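Local coordinates for fimbrial protein MyfA (Yersinia enterocolitica, PDB 5LND), which builds, as the major pilus subunit, the Myf fimbriae of pathogenic strains, a probable virulence factor, at residues Ser3-Thr9 with Ala24-Ser30; Gly16-Thr22 with Phe87-Glu93; Gln50-Ala54 with Gly97-Phe101; Arg104-Tyr108 with Val118-Lys122. All blocks are in the same frame, centred on the assembly; numbering follows the deposited sequence.

Contact 1 (Ser3-Thr9 with Ala24-Ser30); sequences SVEFKAT and AFHLVMS
Phe6 reaches diagonally across the strand pair to Phe25, setting its CZ over one face of that ring, 3.4 Å from Phe25 CG. The ring planes are 30° apart but slid so far that they barely overlap. A chi1 of -175° lays Phe6 CG beside its own carbonyl carbon, leaning the ring along the strand in the direction of Ala8. At the Phe6 edge lies Leu27, with CB 3.8 Å from CD1. Beyond it, Val4 CG1 presses on Leu27 CD1 at 3.6 Å. Ile124 and Ala126 of strand 118-130, with Val105 and Val40, line the same interior.

The opposite face is loose. The side chains of Glu5 and Val28 meet only at 4.4 Å, Glu5 CB to Val28 CB, and the Glu5 carboxylate turns away from 24-30 and folds back on its own strand, OE1 taking a weak bond from Phe6 N. A water stands by the outer end of the pair, donating to Val28 O at 3.0 Å and bonded to both Ser3 OG and Ser30 OG. Between the faces, paired backbone bonds join Ser3 to Ser30, Glu5 to Val28 and Lys7 to His26. The last bond, Thr9 N to Ala24 O, comes from above the carbonyl plane, where Ala24 and Phe25 form a classic bulge against Phe86. Hydrocarbon inward and mostly polar groups and water outward imply an amphipathic strand pair walling a beta sandwich.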
# COMPACT_ATOMS: atom_id res chain seq x y z
N SER B 3 13.52 3.00 -30.01
CA SER B 3 14.21 3.07 -28.74
C SER B 3 13.26 3.62 -27.70
O SER B 3 12.34 4.37 -28.04
CB SER B 3 15.42 3.98 -28.84
OG SER B 3 15.03 5.34 -28.81
N VAL B 4 13.46 3.25 -26.44
CA VAL B 4 12.67 3.77 -25.34
C VAL B 4 13.61 4.19 -24.22
O VAL B 4 14.63 3.54 -24.01
CB VAL B 4 11.69 2.71 -24.79
CG1 VAL B 4 10.82 3.28 -23.70
CG2 VAL B 4 10.83 2.17 -25.91
N GLU B 5 13.32 5.28 -23.53
CA GLU B 5 14.01 5.54 -22.27
C GLU B 5 13.02 5.87 -21.18
O GLU B 5 12.14 6.70 -21.36
CB GLU B 5 15.05 6.66 -22.39
CG GLU B 5 15.68 7.06 -21.03
CD GLU B 5 16.62 6.01 -20.41
OE1 GLU B 5 16.21 4.84 -20.21
OE2 GLU B 5 17.78 6.36 -20.10
N PHE B 6 13.20 5.23 -20.03
CA PHE B 6 12.31 5.41 -18.89
C PHE B 6 13.13 5.53 -17.61
O PHE B 6 13.82 4.60 -17.22
CB PHE B 6 11.35 4.23 -18.81
CG PHE B 6 10.31 4.38 -17.74
CD1 PHE B 6 9.32 5.33 -17.85
CD2 PHE B 6 10.31 3.54 -16.64
CE1 PHE B 6 8.35 5.47 -16.89
CE2 PHE B 6 9.33 3.66 -15.67
CZ PHE B 6 8.35 4.63 -15.80
N LYS B 7 13.05 6.69 -16.97
CA LYS B 7 13.86 6.97 -15.80
C LYS B 7 13.02 7.65 -14.75
O LYS B 7 12.04 8.32 -15.07
CB LYS B 7 15.02 7.90 -16.16
CG LYS B 7 15.98 7.34 -17.17
CD LYS B 7 17.27 8.14 -17.22
CE LYS B 7 17.01 9.60 -17.50
NZ LYS B 7 18.27 10.32 -17.85
N ALA B 8 13.40 7.48 -13.49
CA ALA B 8 12.79 8.25 -12.42
C ALA B 8 13.27 9.68 -12.60
O ALA B 8 14.37 9.91 -13.08
CB ALA B 8 13.18 7.70 -11.06
N THR B 9 12.44 10.64 -12.21
CA THR B 9 12.83 12.04 -12.35
C THR B 9 13.79 12.47 -11.25
O THR B 9 14.06 11.70 -10.33
CB THR B 9 11.63 12.95 -12.35
OG1 THR B 9 10.85 12.68 -11.19
CG2 THR B 9 10.79 12.75 -13.61
N ALA B 24 7.44 11.86 -11.16
CA ALA B 24 8.04 10.65 -10.62
C ALA B 24 8.87 9.90 -11.66
O ALA B 24 9.94 9.38 -11.36
CB ALA B 24 6.98 9.74 -10.03
N PHE B 25 8.35 9.83 -12.88
CA PHE B 25 9.02 9.14 -13.97
C PHE B 25 8.98 9.95 -15.26
O PHE B 25 8.04 10.71 -15.48
CB PHE B 25 8.37 7.78 -14.25
CG PHE B 25 8.51 6.78 -13.13
CD1 PHE B 25 9.75 6.27 -12.78
CD2 PHE B 25 7.38 6.32 -12.46
CE1 PHE B 25 9.86 5.34 -11.75
CE2 PHE B 25 7.50 5.39 -11.45
CZ PHE B 25 8.74 4.90 -11.10
N HIS B 26 9.99 9.76 -16.09
CA HIS B 26 10.00 10.37 -17.41
C HIS B 26 10.22 9.30 -18.48
O HIS B 26 11.11 8.46 -18.34
CB HIS B 26 11.07 11.44 -17.51
CG HIS B 26 11.09 12.15 -18.83
ND1 HIS B 26 10.10 13.03 -19.23
CD2 HIS B 26 11.99 12.12 -19.85
CE1 HIS B 26 10.39 13.50 -20.42
NE2 HIS B 26 11.53 12.97 -20.82
N LEU B 27 9.41 9.36 -19.53
CA LEU B 27 9.44 8.35 -20.58
C LEU B 27 9.69 8.99 -21.93
O LEU B 27 9.13 10.05 -22.23
CB LEU B 27 8.10 7.61 -20.61
CG LEU B 27 7.83 6.76 -21.86
CD1 LEU B 27 8.72 5.56 -21.90
CD2 LEU B 27 6.38 6.36 -21.90
N VAL B 28 10.53 8.36 -22.75
CA VAL B 28 10.77 8.82 -24.11
C VAL B 28 10.64 7.67 -25.09
O VAL B 28 11.40 6.71 -25.02
CB VAL B 28 12.16 9.45 -24.27
CG1 VAL B 28 12.35 9.95 -25.68
CG2 VAL B 28 12.33 10.59 -23.29
N MET B 29 9.68 7.76 -26.00
CA MET B 29 9.47 6.72 -27.00
C MET B 29 9.80 7.26 -28.39
O MET B 29 9.13 8.17 -28.89
CB MET B 29 8.02 6.22 -26.94
CG MET B 29 7.60 5.59 -25.62
SD MET B 29 5.84 5.30 -25.44
CE MET B 29 5.23 6.97 -25.26
N SER B 30 10.83 6.69 -29.01
CA SER B 30 11.33 7.21 -30.28
C SER B 30 11.23 6.25 -31.47
O SER B 30 11.43 5.04 -31.32
CB SER B 30 12.78 7.67 -30.13
OG SER B 30 12.86 8.78 -29.27
O HOH W 1 13.69 7.25 -26.84

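Contact 2 (Gly16-Thr22 with Phe87-Glu93)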
# COMPACT_ATOMS: atom_id res chain seq x y z
N GLY B 16 4.36 12.18 2.99
CA GLY B 16 3.36 13.14 3.42
C GLY B 16 2.47 13.55 2.28
O GLY B 16 2.61 13.07 1.16
N LYS B 17 1.55 14.46 2.56
CA LYS B 17 0.58 14.89 1.57
C LYS B 17 1.24 15.83 0.58
O LYS B 17 1.96 16.76 0.96
CB LYS B 17 -0.60 15.57 2.25
CG LYS B 17 -1.86 15.67 1.40
CD LYS B 17 -2.99 16.29 2.21
CE LYS B 17 -4.17 16.68 1.33
NZ LYS B 17 -5.00 15.53 0.89
N LEU B 18 1.03 15.57 -0.70
CA LEU B 18 1.62 16.36 -1.76
C LEU B 18 0.83 17.65 -1.92
O LEU B 18 -0.41 17.61 -1.91
CB LEU B 18 1.60 15.57 -3.07
CG LEU B 18 2.41 14.28 -3.08
CD1 LEU B 18 2.13 13.48 -4.34
CD2 LEU B 18 3.89 14.57 -2.96
N ASP B 19 1.53 18.77 -2.04
CA ASP B 19 0.86 20.05 -2.27
C ASP B 19 0.43 20.11 -3.72
O ASP B 19 -0.62 20.66 -4.06
CB ASP B 19 1.77 21.25 -1.98
CG ASP B 19 2.77 20.98 -0.87
OD1 ASP B 19 2.41 21.12 0.33
OD2 ASP B 19 3.93 20.66 -1.20
N ALA B 20 1.26 19.50 -4.57
CA ALA B 20 1.17 19.70 -6.02
C ALA B 20 1.38 18.42 -6.80
O ALA B 20 1.87 17.42 -6.27
CB ALA B 20 2.19 20.72 -6.45
N ASP B 21 1.00 18.45 -8.07
CA ASP B 21 1.32 17.38 -8.99
C ASP B 21 2.83 17.22 -9.00
O ASP B 21 3.56 18.18 -9.23
CB ASP B 21 0.80 17.69 -10.40
CG ASP B 21 -0.72 17.59 -10.50
OD1 ASP B 21 -1.35 17.08 -9.55
OD2 ASP B 21 -1.27 18.00 -11.54
N THR B 22 3.29 16.01 -8.72
CA THR B 22 4.69 15.77 -8.46
C THR B 22 5.23 14.70 -9.39
O THR B 22 4.78 13.56 -9.33
CB THR B 22 4.87 15.34 -7.00
OG1 THR B 22 4.35 16.36 -6.14
CG2 THR B 22 6.33 15.11 -6.69
N PHE B 87 3.31 11.75 -13.11
CA PHE B 87 3.36 12.49 -11.87
C PHE B 87 2.40 11.90 -10.84
O PHE B 87 1.49 11.15 -11.18
CB PHE B 87 3.05 13.96 -12.11
CG PHE B 87 1.66 14.20 -12.62
CD1 PHE B 87 0.60 14.33 -11.74
CD2 PHE B 87 1.41 14.30 -13.98
CE1 PHE B 87 -0.67 14.54 -12.20
CE2 PHE B 87 0.14 14.51 -14.45
CZ PHE B 87 -0.91 14.63 -13.56
N LEU B 88 2.62 12.25 -9.57
CA LEU B 88 1.71 11.89 -8.50
C LEU B 88 0.75 13.06 -8.31
O LEU B 88 1.14 14.21 -8.42
CB LEU B 88 2.49 11.63 -7.23
CG LEU B 88 3.64 10.65 -7.35
CD1 LEU B 88 4.25 10.38 -6.00
CD2 LEU B 88 3.17 9.36 -8.01
N ALA B 89 -0.52 12.77 -8.03
CA ALA B 89 -1.50 13.84 -7.90
C ALA B 89 -1.28 14.64 -6.61
O ALA B 89 -0.84 14.11 -5.59
CB ALA B 89 -2.91 13.30 -7.98
N ALA B 90 -1.60 15.93 -6.68
CA ALA B 90 -1.61 16.78 -5.50
C ALA B 90 -2.63 16.26 -4.50
O ALA B 90 -3.75 15.93 -4.88
CB ALA B 90 -1.95 18.18 -5.89
N GLY B 91 -2.26 16.20 -3.23
CA GLY B 91 -3.17 15.76 -2.19
C GLY B 91 -3.00 14.31 -1.79
O GLY B 91 -3.58 13.87 -0.78
N ASP B 92 -2.23 13.57 -2.58
CA ASP B 92 -1.92 12.18 -2.27
C ASP B 92 -1.01 12.07 -1.05
O ASP B 92 0.03 12.73 -0.97
CB ASP B 92 -1.27 11.49 -3.48
CG ASP B 92 -2.30 10.93 -4.46
OD1 ASP B 92 -3.34 11.59 -4.67
OD2 ASP B 92 -2.06 9.83 -5.00
N GLU B 93 -1.42 11.25 -0.09
CA GLU B 93 -0.62 10.99 1.09
C GLU B 93 0.30 9.83 0.80
O GLU B 93 -0.14 8.70 0.69
CB GLU B 93 -1.52 10.69 2.29
CG GLU B 93 -2.44 11.84 2.63
CD GLU B 93 -2.76 11.90 4.11
OE1 GLU B 93 -2.39 10.95 4.83
OE2 GLU B 93 -3.38 12.90 4.55
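A type II beta turn, Ala89 to Asp92, lies in the loop that leaves strand 81-88, and the irregular chain of 16-22 wraps round it. Gly91 occupies the third position of the turn with a positive phi of 99°, and both of its backbone polar atoms are gripped across the contact. Its N donates to Leu18 O at 2.7 Å. Its O receives Lys17 NZ, also at 2.7 Å, in the carbonyl plane and on a lone pair; Lys17 runs extended until chi4 (76°), where the chain bends to lay the ammonium on that oxygen. Leu18 N adds a bond to Asp92 O.

On the other flank of the turn, Asp21 OD1 accepts from Ala90 N at 3.1 Å, met nearly along its C-O axis. The carboxylate lies alongside the Phe87 ring, the planes 26° apart, with Asp21 CG 3.5 Å from Phe87 CE1. Between the flanks Leu18 points into the turn: CD1 is pressed tightly against Leu88 CB (3.5 Å) and also touches Ala89 O. Thr22 OG1 turns back to Ala20 O at 2.7 Å, bracing the bend just before Thr22 N bonds Leu88 O at 2.8 Å.

The two ends of the contact merge into regular pairing, strand 22-30 with 81-88 at one and 16-17 with 93-94 at the other, where Gly16 bonds Val94. Leu61 packs on Leu88, His62 bonds the Phe87 backbone, and Glu93 OE1 accepts the N-H of Gly78 of the second subunit.

Contact 3 (Gln50-Ala54 with Gly97-Phe101)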
# COMPACT_ATOMS: atom_id res chain seq x y z
N GLN B 50 -0.01 1.77 -11.33
CA GLN B 50 0.61 2.18 -10.07
C GLN B 50 2.11 1.96 -10.01
O GLN B 50 2.64 1.07 -10.65
CB GLN B 50 -0.04 1.43 -8.90
CG GLN B 50 -1.39 1.96 -8.49
CD GLN B 50 -2.51 1.32 -9.27
OE1 GLN B 50 -2.51 0.12 -9.50
NE2 GLN B 50 -3.47 2.13 -9.70
N MET B 51 2.80 2.79 -9.22
CA MET B 51 4.14 2.45 -8.77
C MET B 51 4.01 1.75 -7.42
O MET B 51 3.13 2.09 -6.62
CB MET B 51 5.04 3.70 -8.74
CG MET B 51 4.75 4.68 -7.63
SD MET B 51 5.77 6.18 -7.65
CE MET B 51 7.33 5.57 -8.19
N VAL B 52 4.85 0.74 -7.18
CA VAL B 52 4.67 -0.14 -6.02
C VAL B 52 5.97 -0.30 -5.22
O VAL B 52 7.01 -0.64 -5.79
CB VAL B 52 4.17 -1.52 -6.48
CG1 VAL B 52 3.91 -2.43 -5.29
CG2 VAL B 52 2.91 -1.38 -7.27
N SER B 53 5.91 -0.06 -3.91
CA SER B 53 7.11 -0.17 -3.06
C SER B 53 7.34 -1.59 -2.54
O SER B 53 6.53 -2.49 -2.75
CB SER B 53 7.05 0.80 -1.89
OG SER B 53 6.05 0.43 -0.98
N ALA B 54 8.47 -1.80 -1.86
CA ALA B 54 8.86 -3.14 -1.43
C ALA B 54 7.84 -3.85 -0.57
O ALA B 54 7.73 -5.06 -0.66
CB ALA B 54 10.20 -3.11 -0.73
N GLY B 97 9.45 5.03 0.63
CA GLY B 97 9.69 3.74 0.00
C GLY B 97 10.41 3.83 -1.33
O GLY B 97 10.61 4.92 -1.87
N GLU B 98 10.81 2.68 -1.85
CA GLU B 98 11.37 2.62 -3.18
C GLU B 98 10.29 2.07 -4.08
O GLU B 98 10.00 0.88 -4.05
CB GLU B 98 12.60 1.72 -3.20
CG GLU B 98 13.68 2.14 -2.22
CD GLU B 98 14.26 3.49 -2.55
OE1 GLU B 98 14.45 3.76 -3.76
OE2 GLU B 98 14.50 4.29 -1.63
N TYR B 99 9.67 2.94 -4.87
CA TYR B 99 8.50 2.52 -5.62
C TYR B 99 8.83 2.21 -7.06
O TYR B 99 9.33 3.06 -7.80
CB TYR B 99 7.44 3.60 -5.60
CG TYR B 99 6.81 3.88 -4.27
CD1 TYR B 99 5.60 3.29 -3.93
CD2 TYR B 99 7.38 4.78 -3.38
CE1 TYR B 99 4.99 3.57 -2.74
CE2 TYR B 99 6.77 5.07 -2.18
CZ TYR B 99 5.58 4.45 -1.87
OH TYR B 99 4.96 4.73 -0.68
N GLN B 100 8.51 0.99 -7.47
CA GLN B 100 8.85 0.53 -8.80
C GLN B 100 7.65 0.51 -9.73
O GLN B 100 6.57 0.08 -9.37
CB GLN B 100 9.44 -0.87 -8.72
CG GLN B 100 10.02 -1.36 -10.02
CD GLN B 100 10.44 -2.82 -9.96
OE1 GLN B 100 9.77 -3.65 -9.33
NE2 GLN B 100 11.54 -3.15 -10.62
N PHE B 101 7.85 1.00 -10.94
CA PHE B 101 6.89 0.78 -11.99
C PHE B 101 7.51 -0.12 -13.05
O PHE B 101 8.65 0.08 -13.46
CB PHE B 101 6.42 2.09 -12.61
CG PHE B 101 5.45 1.91 -13.73
CD1 PHE B 101 4.10 1.79 -13.47
CD2 PHE B 101 5.90 1.84 -15.05
CE1 PHE B 101 3.20 1.61 -14.51
CE2 PHE B 101 5.01 1.66 -16.09
CZ PHE B 101 3.66 1.55 -15.82
O HOH W 2 9.93 -0.09 -0.33
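Met51 crosses Tyr99 at about a right angle, and every atom of its side chain from CB outward lies near the Tyr99 CB. Met51 CB starts 4.0 Å from that carbon. With chi1 at 72°, CG stands between the backbone N and the carbonyl carbon and closes to 3.5 Å of Tyr99 CB. The sulfur SD follows at 3.7 Å and views the aromatic ring obliquely, a Met-aromatic contact with 5.0 Å to the centroid. A bend at chi3 (-36°) then curls the methyl CE back on the strand, 3.2 Å from Tyr99 O. The same methyl meets Phe25 on the other side of the core.

The Tyr99 ring is covered from one face by Ser53, whose CB makes a CH-pi contact 3.7 Å from the centroid. At its far end the Tyr99 hydroxyl bonds Lys95 O, which fixes the tip of the ring. Gln50 O approaches Phe101 at the ring edge, 3.3 Å from CD1.

Only Val52 and Gln100 pair as in a sheet. Val52 N bonds Gln100 O, and Gln100 N returns to Val52 O at 2.8 Å, both donors standing above the carbonyl planes. The short strand segments, 134° apart in direction, soon splay; past Ser53 a water takes over, accepting from the N-H of both Ala54 and Glu98. This strongly twisted antiparallel pair lies inside the sheet, where strand 37-52 runs out beside the start of strand 97-108, with Met51, Tyr99 and Phe101 facing the core of the Ig-like sandwich.

Contact 4 (Arg104-Tyr108 with Val118-Lys122); sequences RVEEY and VINSK
Glu107 and Asn120 lie side by side, carboxylate and amide nearly coplanar, and Asn120 ND2 donates to Glu107 OE1 at 3.2 Å, almost along the C-O axis. Glu107 is buried, and its other oxygen lies close to Asp31 OD2; two acidic groups so near may raise the pKa of one of them. On the opposite face, Glu106 OE2 holds a salt bridge with Arg104 NE, 3.0 Å away in the guanidinium plane, but on the anti side of the carboxylate and tilted out of its plane. A water donates to that same oxygen and bonds Ser121 OG at 2.9 Å, linking the charged pair to the neighbouring strand. Glu106 OE1 is engaged by Arg41 and Asn39 of strand 37-52.

The backbones form the antiparallel hairpin of strands 97-108 and 118-130. The latter follows the subunit body in this self-complemented construct and is probably the donor strand, MyfA's own sequence, placed there to complete the Ig-like fold. Val105 pairs with Lys122, and Glu107 N bonds Asn120 O at 2.8 Å. Glu107 O, however, receives Ile119 N, also at 2.8 Å, because Ile119 and Asn120 together face Glu107 in a classic beta bulge that shifts the register by one.

Van der Waals contact is sparse. Ile119 turns its CG1 between N and the carbonyl carbon (chi1 57°), packing methyl CD1 on the carboxylate, 3.5 Å from Glu107 CD. Val118 CG1 rests 4.0 Å from Glu106 CB.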
# COMPACT_ATOMS: atom_id res chain seq x y z
N ARG B 104 5.23 -2.34 -20.29
CA ARG B 104 5.67 -2.69 -21.63
C ARG B 104 5.26 -1.61 -22.61
O ARG B 104 4.09 -1.24 -22.68
CB ARG B 104 5.07 -4.02 -22.07
CG ARG B 104 5.36 -4.38 -23.51
CD ARG B 104 4.90 -5.78 -23.84
NE ARG B 104 3.45 -5.87 -23.94
CZ ARG B 104 2.65 -6.31 -22.97
NH1 ARG B 104 3.15 -6.70 -21.80
NH2 ARG B 104 1.34 -6.35 -23.16
N VAL B 105 6.22 -1.11 -23.36
CA VAL B 105 5.95 -0.11 -24.38
C VAL B 105 5.66 -0.80 -25.70
O VAL B 105 6.33 -1.77 -26.04
CB VAL B 105 7.12 0.86 -24.53
CG1 VAL B 105 6.82 1.88 -25.61
CG2 VAL B 105 7.36 1.56 -23.22
N GLU B 106 4.66 -0.32 -26.43
CA GLU B 106 4.33 -0.87 -27.74
C GLU B 106 4.15 0.22 -28.80
O GLU B 106 3.40 1.17 -28.59
CB GLU B 106 3.05 -1.70 -27.64
CG GLU B 106 3.09 -2.82 -26.63
CD GLU B 106 1.76 -3.53 -26.53
OE1 GLU B 106 0.74 -2.90 -26.89
OE2 GLU B 106 1.72 -4.71 -26.12
N GLU B 107 4.82 0.06 -29.93
CA GLU B 107 4.63 0.95 -31.08
C GLU B 107 3.68 0.28 -32.06
O GLU B 107 3.89 -0.88 -32.41
CB GLU B 107 5.96 1.19 -31.78
CG GLU B 107 5.87 2.08 -33.02
CD GLU B 107 7.17 2.13 -33.81
OE1 GLU B 107 8.03 1.25 -33.63
OE2 GLU B 107 7.33 3.06 -34.62
N TYR B 108 2.66 1.00 -32.51
CA TYR B 108 1.71 0.42 -33.45
C TYR B 108 1.59 1.17 -34.78
O TYR B 108 2.03 2.32 -34.90
CB TYR B 108 0.33 0.19 -32.81
CG TYR B 108 -0.33 1.40 -32.21
CD1 TYR B 108 -0.97 2.35 -33.00
CD2 TYR B 108 -0.37 1.58 -30.83
CE1 TYR B 108 -1.59 3.45 -32.45
CE2 TYR B 108 -0.99 2.68 -30.27
CZ TYR B 108 -1.59 3.61 -31.08
OH TYR B 108 -2.21 4.71 -30.53
N VAL B 118 0.82 -3.97 -33.55
CA VAL B 118 2.06 -3.67 -32.83
C VAL B 118 3.27 -4.11 -33.63
O VAL B 118 3.34 -5.26 -34.05
CB VAL B 118 2.08 -4.32 -31.44
CG1 VAL B 118 3.44 -4.17 -30.79
CG2 VAL B 118 1.02 -3.71 -30.55
N ILE B 119 4.23 -3.21 -33.84
CA ILE B 119 5.39 -3.52 -34.66
C ILE B 119 6.68 -3.63 -33.83
O ILE B 119 7.65 -4.26 -34.24
CB ILE B 119 5.56 -2.51 -35.80
CG1 ILE B 119 5.67 -1.09 -35.26
CG2 ILE B 119 4.41 -2.62 -36.78
CD1 ILE B 119 6.14 -0.10 -36.28
N ASN B 120 6.68 -3.00 -32.67
CA ASN B 120 7.81 -3.07 -31.75
C ASN B 120 7.33 -3.00 -30.31
O ASN B 120 6.41 -2.24 -29.99
CB ASN B 120 8.79 -1.93 -32.01
CG ASN B 120 9.76 -2.21 -33.15
OD1 ASN B 120 10.34 -3.29 -33.23
ND2 ASN B 120 9.94 -1.23 -34.02
N SER B 121 7.93 -3.80 -29.44
CA SER B 121 7.63 -3.70 -28.02
C SER B 121 8.86 -3.95 -27.17
O SER B 121 9.82 -4.57 -27.62
CB SER B 121 6.49 -4.63 -27.61
OG SER B 121 6.83 -5.99 -27.80
N LYS B 122 8.81 -3.44 -25.95
CA LYS B 122 9.95 -3.49 -25.04
C LYS B 122 9.48 -3.22 -23.62
O LYS B 122 8.70 -2.31 -23.39
CB LYS B 122 10.97 -2.43 -25.45
CG LYS B 122 12.22 -2.38 -24.58
CD LYS B 122 13.24 -1.37 -25.08
CE LYS B 122 14.67 -1.86 -24.87
NZ LYS B 122 14.87 -2.44 -23.52
O HOH W 3 4.25 -6.72 -26.65

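From the N terminus, contact 1 closes the first loop by pairing strand 3-8 with 22-30. Segment 16-22 lies inside that loop but pairs far ahead with 87-93, so contact 2 crosses contact 1. Contact 3, joining 50-54 to 97-101, opens within the long span of contact 2 and ends beyond it, crossing it as well. Contact 4 follows in series as a hairpin closing the chain's end; none is nested. In the core, Phe25 touches Met51 and Phe101, and Val4 and Met29 touch Val105, so contact 1 bears on both contacts 3 and 4 across the sandwich. Contacts 2 and 4 sit at opposite ends, nearest atoms about 15 Å apart.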